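Local coordinates for SusD superfamily protein (Bacteroides thetaiotaomicron VPI-5482, PDB 3HDX) that probably binds polysaccharide at the outer membrane for carbohydrate uptake, as SusD-like proteins do, at residues H205-Y213 against W429-L440; F304-F312 against M389-R397. All coordinates share one frame; numbering follows the deposited sequence.

Contact 1 (205-213 with 429-440) packs two helices in the largely buried interior; contact 2 (304-312 with 389-397) joins two mostly loop segments farther out and is only partly buried. Contact 2 is nested inside the chain loop closed by contact 1, their centres 24 Å apart. Both border helices 363-376 and 409-423; the first supplies carboxylates to His205 and Arg436 in contact 1, the second to Arg311 and Arg394 in contact 2. Contact 1 is built from rings, aliphatic stems and bridging waters, with Arg436 end-on to one oxygen of Asp433; contact 2 has a direct backbone hydrogen bond, Arg311 side-on to both oxygens of Asp309, and a water and an ethanediol bridging its outer edge.

Contact 1. Residues H205-Y213 against W429-L440; sequences HICAWQGNY and WRWYDLVRRQKL. With EDO (1,2-ethanediol), chain D; EDO (1,2-ethanediol), chain E.
Arg436 threads between the two helices, meeting a different partner at almost every step. Its CB lies 4.0 Å from Tyr213 OH; CG packs against the indole of Trp209, 3.7 Å from CE3; CD rests 3.9 Å from Ala208 CB. A bend at chi3 then turns the chain back toward its own helix. NE pairs with Glu372, which also bonds Tyr213 OH, while NH1 and NH2 grip Asp433 OD1 end-on, NH1 at 2.9 Å. Arg420 holds the other oxygen of Asp433, so the buried charges form a network. Trp209 leaves its helix with CG anti to the backbone N (chi1 -171°), which swings the six-membered ring across: Tyr432 O lies at the edge of the indole, near CZ3, and CH2 touches Val435 CG1 at 3.8 Å. His205 and Trp429 form an offset stack, centroids 4.2 Å apart and planes at 29°; Asp365 fixes the imidazole through NE2. At the more open end, Lys439 NZ comes close to Trp209 O, but at a poor angle for a hydrogen bond; it donates to water 1 (2.9 Å), which in turn donates to Ala208 O, and to an ethanediol probably from the crystallisation liquor. Water 3 joins Tyr213 OH to Arg436 O. The segment axes make 47°. Helix 363-376 borders the contact through Leu369 and Ala376, helix 104-129 through Arg127 and Ile128, and helix 152-169 covers the Ile206 side.

Contact 2. Residues F304-F312 against M389-R397; sequences FTNFDDLRF and MIRTNRGLR. With EDO (1,2-ethanediol), chain G.
Leu310 N donates to Arg394 O at 2.9 Å in a nearly straight bond (171°), approaching from above the carbonyl plane. Around this bond the packing is tight. Gly395, with positive phi, brings its bare CA within 3.6 Å of Asp308 O in a CA-H...O contact, and Leu310 CD1 lies 3.8 Å from Gly395 N. Asp309 takes Arg311 side-on, OD1 to NE at 2.8 Å and OD2 to NH2 at 2.9 Å; OD1 also accepts Arg311 N, closing an Asx turn. Held flat in this way, the guanidinium offers one face to Arg394 CG, 3.7 Å from NH1, and its edge to Leu396 CD1. The two guanidinium planes stand 79° apart. Arg311 NH1 goes on to Glu419 and Glu423, and Glu423 also pairs with Arg394, so the close arginines share carboxylates that probably balance their charge. Toward solvent the contact becomes looser. Asn306 CG, anti to the backbone N (chi1 -176°), sends its amide past Leu396 CD2, and here small molecules link the segments: Asn306 ND2 bonds water 4, which accepts from Arg397 N, and an ethanediol probably from the crystallisation liquor that also takes Arg391 NH2 at 3.0 Å. The loop after helix 297-303 is thus fastened to the turn following helix 380-391, with helix 409-423 along the Leu396 side, helix 237-241 beside Leu310 and Arg394, and helix 363-376 against Ile390.

Contact 1. Residues H205-Y213 against W429-L440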
loop_
_atom_site.group_PDB
_atom_site.type_symbol
_atom_site.label_atom_id
_atom_site.label_comp_id
_atom_site.label_asym_id
_atom_site.label_seq_id
_atom_site.Cartn_x
_atom_site.Cartn_y
_atom_site.Cartn_z
ATOM N N HIS A 205 -0.945 10.365 -1.453
ATOM C CA HIS A 205 -1.942 9.431 -1.969
ATOM C C HIS A 205 -3.385 9.794 -1.630
ATOM O O HIS A 205 -4.281 9.527 -2.439
ATOM C CB HIS A 205 -1.568 7.987 -1.644
ATOM C CG HIS A 205 -0.588 7.414 -2.611
ATOM N ND1 HIS A 205 -0.933 7.183 -3.928
ATOM C CD2 HIS A 205 0.697 6.997 -2.467
ATOM C CE1 HIS A 205 0.110 6.667 -4.557
ATOM N NE2 HIS A 205 1.117 6.559 -3.701
ATOM N N ILE A 206 -3.651 10.299 -0.419
ATOM C CA ILE A 206 -5.000 10.760 -0.091
ATOM C C ILE A 206 -5.372 11.852 -1.099
ATOM O O ILE A 206 -6.451 11.820 -1.706
ATOM C CB ILE A 206 -5.103 11.369 1.322
ATOM C CG1 ILE A 206 -4.955 10.278 2.393
ATOM C CG2 ILE A 206 -6.445 12.115 1.490
ATOM C CD1 ILE A 206 -4.644 10.795 3.841
ATOM N N CYS A 207 -4.456 12.800 -1.290
ATOM C CA CYS A 207 -4.732 13.907 -2.215
ATOM C C CYS A 207 -4.983 13.421 -3.634
ATOM O O CYS A 207 -5.924 13.865 -4.286
ATOM C CB CYS A 207 -3.629 14.975 -2.149
ATOM S SG CYS A 207 -3.536 15.804 -0.540
ATOM N N ALA A 208 -4.150 12.518 -4.133
ATOM C CA ALA A 208 -4.369 11.996 -5.474
ATOM C C ALA A 208 -5.727 11.265 -5.595
ATOM O O ALA A 208 -6.423 11.419 -6.594
ATOM C CB ALA A 208 -3.222 11.024 -5.889
ATOM N N TRP A 209 -6.068 10.483 -4.570
ATOM C CA TRP A 209 -7.356 9.733 -4.518
ATOM C C TRP A 209 -8.566 10.660 -4.571
ATOM O O TRP A 209 -9.607 10.293 -5.110
ATOM C CB TRP A 209 -7.403 8.826 -3.299
ATOM C CG TRP A 209 -8.554 7.865 -3.222
ATOM C CD1 TRP A 209 -9.559 7.859 -2.308
ATOM C CD2 TRP A 209 -8.745 6.718 -4.041
ATOM N NE1 TRP A 209 -10.407 6.786 -2.538
ATOM C CE2 TRP A 209 -9.911 6.076 -3.603
ATOM C CE3 TRP A 209 -8.075 6.209 -5.159
ATOM C CZ2 TRP A 209 -10.372 4.908 -4.186
ATOM C CZ3 TRP A 209 -8.547 5.021 -5.743
ATOM C CH2 TRP A 209 -9.703 4.418 -5.276
ATOM N N GLN A 210 -8.397 11.883 -4.025
ATOM C CA GLN A 210 -9.421 12.932 -4.033
ATOM C C GLN A 210 -9.370 13.835 -5.256
ATOM O O GLN A 210 -10.185 14.751 -5.373
ATOM C CB GLN A 210 -9.270 13.822 -2.791
ATOM C CG GLN A 210 -9.466 13.112 -1.517
ATOM C CD GLN A 210 -9.407 14.109 -0.374
ATOM O OE1 GLN A 210 -8.386 14.789 -0.171
ATOM N NE2 GLN A 210 -10.527 14.262 0.311
ATOM N N GLY A 211 -8.406 13.614 -6.150
ATOM C CA GLY A 211 -8.219 14.481 -7.312
ATOM C C GLY A 211 -7.559 15.808 -7.014
ATOM O O GLY A 211 -7.555 16.694 -7.875
ATOM N N ASN A 212 -6.984 15.937 -5.811
ATOM C CA ASN A 212 -6.293 17.168 -5.394
ATOM C C ASN A 212 -4.840 17.029 -5.792
ATOM O O ASN A 212 -3.955 16.791 -4.965
ATOM C CB ASN A 212 -6.438 17.429 -3.907
ATOM C CG ASN A 212 -5.802 18.783 -3.467
ATOM O OD1 ASN A 212 -5.102 19.498 -4.241
ATOM N ND2 ASN A 212 -6.058 19.127 -2.214
ATOM N N TYR A 213 -4.603 17.181 -7.093
ATOM C CA TYR A 213 -3.265 16.986 -7.617
ATOM C C TYR A 213 -2.261 18.081 -7.322
ATOM O O TYR A 213 -1.091 17.798 -7.320
ATOM C CB TYR A 213 -3.338 16.615 -9.103
ATOM C CG TYR A 213 -3.837 15.188 -9.324
ATOM C CD1 TYR A 213 -3.025 14.117 -9.026
ATOM C CD2 TYR A 213 -5.096 14.925 -9.880
ATOM C CE1 TYR A 213 -3.423 12.818 -9.263
ATOM C CE2 TYR A 213 -5.510 13.607 -10.129
ATOM C CZ TYR A 213 -4.651 12.555 -9.822
ATOM O OH TYR A 213 -4.986 11.232 -10.072
ATOM N N TRP A 429 -1.336 -2.007 -5.914
ATOM C CA TRP A 429 -1.673 -0.718 -6.556
ATOM C C TRP A 429 -2.631 -0.733 -7.727
ATOM O O TRP A 429 -3.376 0.226 -7.900
ATOM C CB TRP A 429 -0.387 0.005 -7.013
ATOM C CG TRP A 429 0.308 0.653 -5.871
ATOM C CD1 TRP A 429 1.485 0.313 -5.291
ATOM C CD2 TRP A 429 -0.183 1.788 -5.172
ATOM N NE1 TRP A 429 1.762 1.155 -4.223
ATOM C CE2 TRP A 429 0.746 2.068 -4.114
ATOM C CE3 TRP A 429 -1.356 2.568 -5.293
ATOM C CZ2 TRP A 429 0.528 3.079 -3.183
ATOM C CZ3 TRP A 429 -1.546 3.601 -4.393
ATOM C CH2 TRP A 429 -0.618 3.840 -3.346
ATOM N N ARG A 430 -2.620 -1.811 -8.509
ATOM C CA ARG A 430 -3.320 -1.823 -9.801
ATOM C C ARG A 430 -4.780 -1.370 -9.758
ATOM O O ARG A 430 -5.204 -0.555 -10.552
ATOM C CB ARG A 430 -3.174 -3.182 -10.464
ATOM C CG ARG A 430 -3.821 -3.352 -11.794
ATOM C CD ARG A 430 -3.365 -2.376 -12.876
ATOM N NE ARG A 430 -4.017 -2.714 -14.126
ATOM C CZ ARG A 430 -4.122 -1.949 -15.217
ATOM N NH1 ARG A 430 -3.580 -0.747 -15.297
ATOM N NH2 ARG A 430 -4.770 -2.430 -16.269
ATOM N N TRP A 431 -5.553 -1.930 -8.855
ATOM C CA TRP A 431 -6.990 -1.598 -8.792
ATOM C C TRP A 431 -7.202 -0.104 -8.476
ATOM O O TRP A 431 -7.956 0.578 -9.155
ATOM C CB TRP A 431 -7.718 -2.477 -7.761
ATOM C CG TRP A 431 -9.066 -1.935 -7.450
ATOM C CD1 TRP A 431 -9.429 -1.313 -6.306
ATOM C CD2 TRP A 431 -10.184 -1.828 -8.349
ATOM N NE1 TRP A 431 -10.718 -0.844 -6.413
ATOM C CE2 TRP A 431 -11.208 -1.149 -7.661
ATOM C CE3 TRP A 431 -10.414 -2.244 -9.646
ATOM C CZ2 TRP A 431 -12.465 -0.899 -8.233
ATOM C CZ3 TRP A 431 -11.655 -1.990 -10.237
ATOM C CH2 TRP A 431 -12.668 -1.324 -9.527
ATOM N N TYR A 432 -6.523 0.398 -7.454
ATOM C CA TYR A 432 -6.656 1.802 -7.073
ATOM C C TYR A 432 -6.176 2.720 -8.222
ATOM O O TYR A 432 -6.795 3.735 -8.518
ATOM C CB TYR A 432 -5.909 2.092 -5.777
ATOM C CG TYR A 432 -6.270 1.161 -4.671
ATOM C CD1 TYR A 432 -7.554 1.165 -4.130
ATOM C CD2 TYR A 432 -5.363 0.194 -4.226
ATOM C CE1 TYR A 432 -7.906 0.265 -3.148
ATOM C CE2 TYR A 432 -5.698 -0.710 -3.231
ATOM C CZ TYR A 432 -6.982 -0.679 -2.698
ATOM O OH TYR A 432 -7.320 -1.553 -1.679
ATOM N N ASP A 433 -5.076 2.323 -8.851
ATOM C CA ASP A 433 -4.545 3.010 -10.012
ATOM C C ASP A 433 -5.545 3.025 -11.161
ATOM O O ASP A 433 -5.701 4.044 -11.843
ATOM C CB ASP A 433 -3.250 2.368 -10.486
ATOM C CG ASP A 433 -2.065 2.655 -9.566
ATOM O OD1 ASP A 433 -2.169 3.414 -8.583
ATOM O OD2 ASP A 433 -0.973 2.121 -9.849
ATOM N N LEU A 434 -6.286 1.918 -11.362
ATOM C CA LEU A 434 -7.290 1.890 -12.455
ATOM C C LEU A 434 -8.367 2.933 -12.217
ATOM O O LEU A 434 -8.819 3.576 -13.178
ATOM C CB LEU A 434 -7.916 0.494 -12.563
ATOM C CG LEU A 434 -7.131 -0.507 -13.406
ATOM C CD1 LEU A 434 -7.703 -1.905 -13.196
ATOM C CD2 LEU A 434 -7.202 -0.122 -14.889
ATOM N N VAL A 435 -8.763 3.086 -10.948
ATOM C CA VAL A 435 -9.783 4.088 -10.575
ATOM C C VAL A 435 -9.234 5.516 -10.794
ATOM O O VAL A 435 -9.875 6.336 -11.442
ATOM C CB VAL A 435 -10.308 3.871 -9.127
ATOM C CG1 VAL A 435 -11.249 5.016 -8.699
ATOM C CG2 VAL A 435 -10.999 2.476 -8.962
ATOM N N ARG A 436 -8.031 5.816 -10.279
ATOM C CA ARG A 436 -7.479 7.182 -10.488
ATOM C C ARG A 436 -7.294 7.452 -11.989
ATOM O O ARG A 436 -7.578 8.539 -12.468
ATOM C CB ARG A 436 -6.149 7.379 -9.766
ATOM C CG ARG A 436 -6.245 7.267 -8.255
ATOM C CD ARG A 436 -5.101 7.974 -7.533
ATOM N NE ARG A 436 -3.827 7.683 -8.167
ATOM C CZ ARG A 436 -3.212 6.498 -8.110
ATOM N NH1 ARG A 436 -3.658 5.501 -7.324
ATOM N NH2 ARG A 436 -2.113 6.316 -8.848
ATOM N N ARG A 437 -6.781 6.458 -12.713
ATOM C CA ARG A 437 -6.646 6.568 -14.168
ATOM C C ARG A 437 -7.977 6.866 -14.842
ATOM O O ARG A 437 -8.041 7.770 -15.677
ATOM C CB ARG A 437 -6.084 5.269 -14.748
ATOM C CG ARG A 437 -5.879 5.268 -16.267
ATOM C CD ARG A 437 -5.771 3.886 -16.847
ATOM N NE ARG A 437 -5.734 3.957 -18.311
ATOM C CZ ARG A 437 -6.779 4.222 -19.078
ATOM N NH1 ARG A 437 -7.995 4.381 -18.551
ATOM N NH2 ARG A 437 -6.631 4.286 -20.399
ATOM N N GLN A 438 -9.034 6.166 -14.436
ATOM C CA GLN A 438 -10.313 6.382 -15.086
ATOM C C GLN A 438 -10.844 7.797 -14.863
ATOM O O GLN A 438 -11.410 8.418 -15.763
ATOM C CB GLN A 438 -11.337 5.352 -14.635
ATOM C CG GLN A 438 -12.654 5.460 -15.431
ATOM C CD GLN A 438 -12.481 5.393 -16.961
ATOM O OE1 GLN A 438 -13.159 6.139 -17.688
ATOM N NE2 GLN A 438 -11.609 4.479 -17.457
ATOM N N LYS A 439 -10.640 8.309 -13.664
ATOM C CA LYS A 439 -11.080 9.664 -13.337
ATOM C C LYS A 439 -10.424 10.729 -14.182
ATOM O O LYS A 439 -11.048 11.750 -14.492
ATOM C CB LYS A 439 -10.914 9.931 -11.839
ATOM C CG LYS A 439 -11.879 9.057 -10.948
ATOM C CD LYS A 439 -11.498 9.041 -9.464
ATOM C CE LYS A 439 -11.662 10.407 -8.809
ATOM N NZ LYS A 439 -11.118 10.370 -7.402
ATOM N N LEU A 440 -9.171 10.489 -14.567
ATOM C CA LEU A 440 -8.438 11.406 -15.449
ATOM C C LEU A 440 -8.729 11.174 -16.931
ATOM O O LEU A 440 -8.926 12.134 -17.659
ATOM C CB LEU A 440 -6.920 11.274 -15.266
ATOM C CG LEU A 440 -6.308 11.882 -14.007
ATOM C CD1 LEU A 440 -4.879 11.311 -13.698
ATOM C CD2 LEU A 440 -6.320 13.383 -14.073
HETATM C C1 EDO D . -12.581 7.452 -5.433
HETATM O O1 EDO D . -11.403 7.871 -6.146
HETATM C C2 EDO D . -13.778 7.725 -6.322
HETATM O O2 EDO D . -13.815 9.125 -6.664
HETATM C C1 EDO E . -5.400 0.420 -18.615
HETATM O O1 EDO E . -4.222 -0.059 -17.937
HETATM C C2 EDO E . -5.976 -0.657 -19.499
HETATM O O2 EDO E . -6.355 -1.759 -18.672
HETATM O O HOH W 1 -8.362 10.191 -8.150
HETATM O O HOH W 2 -12.164 12.860 -6.717
HETATM O O HOH W 3 -7.605 10.701 -10.756
#

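Contact 2. Residues F304-F312 against M389-R397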
loop_
_atom_site.group_PDB
_atom_site.type_symbol
_atom_site.label_atom_id
_atom_site.label_comp_id
_atom_site.label_asym_id
_atom_site.label_seq_id
_atom_site.Cartn_x
_atom_site.Cartn_y
_atom_site.Cartn_z
ATOM N N PHE A 304 4.022 -5.919 -21.261
ATOM C CA PHE A 304 5.438 -5.627 -21.482
ATOM C C PHE A 304 5.632 -5.674 -22.983
ATOM O O PHE A 304 5.593 -6.753 -23.580
ATOM C CB PHE A 304 6.303 -6.651 -20.760
ATOM C CG PHE A 304 6.160 -6.604 -19.275
ATOM C CD1 PHE A 304 6.926 -5.701 -18.524
ATOM C CD2 PHE A 304 5.286 -7.464 -18.602
ATOM C CE1 PHE A 304 6.828 -5.645 -17.166
ATOM C CE2 PHE A 304 5.155 -7.386 -17.223
ATOM C CZ PHE A 304 5.968 -6.489 -16.490
ATOM N N THR A 305 5.851 -4.486 -23.555
ATOM C CA THR A 305 5.878 -4.293 -25.000
ATOM C C THR A 305 7.273 -4.211 -25.592
ATOM O O THR A 305 7.402 -4.159 -26.812
ATOM C CB THR A 305 5.125 -2.992 -25.369
ATOM O OG1 THR A 305 5.763 -1.838 -24.763
ATOM C CG2 THR A 305 3.643 -3.062 -24.834
ATOM N N ASN A 306 8.287 -4.207 -24.743
ATOM C CA ASN A 306 9.672 -4.009 -25.173
ATOM C C ASN A 306 10.519 -5.090 -24.542
ATOM O O ASN A 306 10.573 -5.185 -23.313
ATOM C CB ASN A 306 10.104 -2.594 -24.728
ATOM C CG ASN A 306 11.492 -2.201 -25.183
ATOM O OD1 ASN A 306 12.351 -3.020 -25.415
ATOM N ND2 ASN A 306 11.735 -0.891 -25.207
ATOM N N PHE A 307 11.218 -5.885 -25.368
ATOM C CA PHE A 307 12.056 -6.957 -24.808
ATOM C C PHE A 307 13.230 -6.510 -23.944
ATOM O O PHE A 307 13.774 -7.327 -23.201
ATOM C CB PHE A 307 12.438 -8.036 -25.833
ATOM C CG PHE A 307 13.412 -7.616 -26.925
ATOM C CD1 PHE A 307 14.731 -7.241 -26.658
ATOM C CD2 PHE A 307 12.974 -7.613 -28.228
ATOM C CE1 PHE A 307 15.581 -6.920 -27.697
ATOM C CE2 PHE A 307 13.828 -7.311 -29.275
ATOM C CZ PHE A 307 15.125 -6.929 -28.998
ATOM N N ASP A 308 13.596 -5.231 -24.032
ATOM C CA ASP A 308 14.623 -4.673 -23.159
ATOM C C ASP A 308 14.144 -4.340 -21.754
ATOM O O ASP A 308 14.965 -3.981 -20.928
ATOM C CB ASP A 308 15.281 -3.473 -23.828
ATOM C CG ASP A 308 16.096 -3.888 -25.065
ATOM O OD1 ASP A 308 16.799 -4.969 -25.080
ATOM O OD2 ASP A 308 15.926 -3.221 -26.058
ATOM N N ASP A 309 12.828 -4.449 -21.497
ATOM C CA ASP A 309 12.268 -4.222 -20.158
ATOM C C ASP A 309 12.902 -5.217 -19.178
ATOM O O ASP A 309 12.708 -6.444 -19.313
ATOM C CB ASP A 309 10.764 -4.340 -20.201
ATOM C CG ASP A 309 10.100 -3.774 -18.974
ATOM O OD1 ASP A 309 10.539 -4.080 -17.839
ATOM O OD2 ASP A 309 9.159 -2.975 -19.171
ATOM N N LEU A 310 13.665 -4.681 -18.216
ATOM C CA LEU A 310 14.353 -5.547 -17.243
ATOM C C LEU A 310 13.418 -6.375 -16.377
ATOM O O LEU A 310 13.824 -7.401 -15.841
ATOM C CB LEU A 310 15.311 -4.756 -16.332
ATOM C CG LEU A 310 16.511 -4.106 -17.032
ATOM C CD1 LEU A 310 17.308 -3.238 -16.091
ATOM C CD2 LEU A 310 17.406 -5.211 -17.640
ATOM N N ARG A 311 12.176 -5.945 -16.208
ATOM C CA ARG A 311 11.220 -6.715 -15.409
ATOM C C ARG A 311 10.768 -7.999 -16.123
ATOM O O ARG A 311 10.471 -8.989 -15.456
ATOM C CB ARG A 311 10.002 -5.834 -15.093
ATOM C CG ARG A 311 10.365 -4.595 -14.213
ATOM C CD ARG A 311 9.397 -3.466 -14.264
ATOM N NE ARG A 311 9.370 -2.801 -15.584
ATOM C CZ ARG A 311 9.042 -1.518 -15.808
ATOM N NH1 ARG A 311 8.770 -0.677 -14.812
ATOM N NH2 ARG A 311 8.994 -1.058 -17.046
ATOM N N PHE A 312 10.743 -7.969 -17.459
ATOM C CA PHE A 312 10.317 -9.104 -18.266
ATOM C C PHE A 312 11.101 -9.124 -19.566
ATOM O O PHE A 312 10.627 -8.780 -20.624
ATOM C CB PHE A 312 8.806 -9.103 -18.512
ATOM C CG PHE A 312 8.338 -10.312 -19.219
ATOM C CD1 PHE A 312 8.542 -11.566 -18.647
ATOM C CD2 PHE A 312 7.754 -10.219 -20.481
ATOM C CE1 PHE A 312 8.136 -12.690 -19.330
ATOM C CE2 PHE A 312 7.357 -11.339 -21.171
ATOM C CZ PHE A 312 7.556 -12.583 -20.596
HETATM N N MSE A 389 12.788 8.711 -15.341
HETATM C CA MSE A 389 13.597 8.211 -14.232
HETATM C C MSE A 389 13.359 6.732 -13.975
HETATM O O MSE A 389 14.307 5.957 -13.708
HETATM C CB MSE A 389 13.375 8.999 -12.950
HETATM C CG MSE A 389 13.877 10.380 -12.993
HETATM SE SE MSE A 389 13.517 11.338 -11.361
HETATM C CE MSE A 389 13.961 13.094 -12.067
ATOM N N ILE A 390 12.091 6.335 -14.044
ATOM C CA ILE A 390 11.721 4.945 -13.828
ATOM C C ILE A 390 12.096 4.107 -15.061
ATOM O O ILE A 390 12.747 3.053 -14.926
ATOM C CB ILE A 390 10.226 4.824 -13.507
ATOM C CG1 ILE A 390 9.839 5.798 -12.313
ATOM C CG2 ILE A 390 9.894 3.310 -13.375
ATOM C CD1 ILE A 390 10.702 5.842 -11.130
ATOM N N ARG A 391 11.708 4.585 -16.263
ATOM C CA ARG A 391 11.995 3.843 -17.507
ATOM C C ARG A 391 13.464 3.487 -17.673
ATOM O O ARG A 391 13.803 2.311 -17.924
ATOM C CB ARG A 391 11.550 4.649 -18.699
ATOM C CG ARG A 391 10.034 4.754 -18.870
ATOM C CD ARG A 391 9.716 5.649 -20.068
ATOM N NE ARG A 391 10.297 5.112 -21.295
ATOM C CZ ARG A 391 9.708 4.217 -22.101
ATOM N NH1 ARG A 391 8.469 3.735 -21.859
ATOM N NH2 ARG A 391 10.375 3.786 -23.174
ATOM N N THR A 392 14.325 4.483 -17.464
ATOM C CA THR A 392 15.766 4.298 -17.691
ATOM C C THR A 392 16.461 3.449 -16.628
ATOM O O THR A 392 17.656 3.115 -16.815
ATOM C CB THR A 392 16.500 5.634 -17.897
ATOM O OG1 THR A 392 16.412 6.404 -16.705
ATOM C CG2 THR A 392 15.893 6.407 -19.087
ATOM N N ASN A 393 15.788 3.150 -15.491
ATOM C CA ASN A 393 16.318 2.187 -14.524
ATOM C C ASN A 393 15.722 0.780 -14.755
ATOM O O ASN A 393 15.956 -0.144 -13.958
ATOM C CB ASN A 393 16.089 2.608 -13.095
ATOM C CG ASN A 393 17.122 2.021 -12.131
ATOM O OD1 ASN A 393 18.317 1.874 -12.462
ATOM N ND2 ASN A 393 16.675 1.705 -10.925
ATOM N N ARG A 394 14.959 0.622 -15.841
ATOM C CA ARG A 394 14.313 -0.638 -16.202
ATOM C C ARG A 394 14.568 -1.035 -17.652
ATOM O O ARG A 394 13.777 -1.782 -18.267
ATOM C CB ARG A 394 12.809 -0.529 -15.925
ATOM C CG ARG A 394 12.448 -0.283 -14.457
ATOM C CD ARG A 394 12.764 -1.475 -13.617
ATOM N NE ARG A 394 12.433 -1.227 -12.222
ATOM C CZ ARG A 394 13.300 -1.014 -11.224
ATOM N NH1 ARG A 394 14.616 -0.965 -11.409
ATOM N NH2 ARG A 394 12.836 -0.842 -9.980
ATOM N N GLY A 395 15.681 -0.540 -18.186
ATOM C CA GLY A 395 16.131 -0.886 -19.537
ATOM C C GLY A 395 15.422 -0.240 -20.700
ATOM O O GLY A 395 15.716 -0.567 -21.855
ATOM N N LEU A 396 14.530 0.710 -20.417
ATOM C CA LEU A 396 13.748 1.360 -21.440
ATOM C C LEU A 396 14.362 2.711 -21.807
ATOM O O LEU A 396 14.902 3.428 -20.964
ATOM C CB LEU A 396 12.287 1.555 -20.967
ATOM C CG LEU A 396 11.539 0.281 -20.556
ATOM C CD1 LEU A 396 10.126 0.606 -20.091
ATOM C CD2 LEU A 396 11.497 -0.752 -21.689
ATOM N N ARG A 397 14.233 3.061 -23.086
ATOM C CA ARG A 397 14.739 4.352 -23.568
ATOM C C ARG A 397 13.942 5.508 -22.991
ATOM O O ARG A 397 12.765 5.368 -22.601
ATOM C CB ARG A 397 14.616 4.456 -25.097
ATOM C CG ARG A 397 13.170 4.436 -25.636
ATOM C CD ARG A 397 13.164 4.680 -27.126
ATOM N NE ARG A 397 11.808 4.733 -27.690
ATOM C CZ ARG A 397 11.032 5.812 -27.742
ATOM N NH1 ARG A 397 11.393 6.953 -27.154
ATOM N NH2 ARG A 397 9.846 5.718 -28.336
HETATM C C1 EDO G . 8.981 1.797 -25.717
HETATM O O1 EDO G . 9.567 1.186 -24.546
HETATM C C2 EDO G . 9.357 1.069 -26.995
HETATM O O2 EDO G . 8.909 -0.295 -26.956
HETATM O O HOH W 4 13.965 0.946 -25.385
#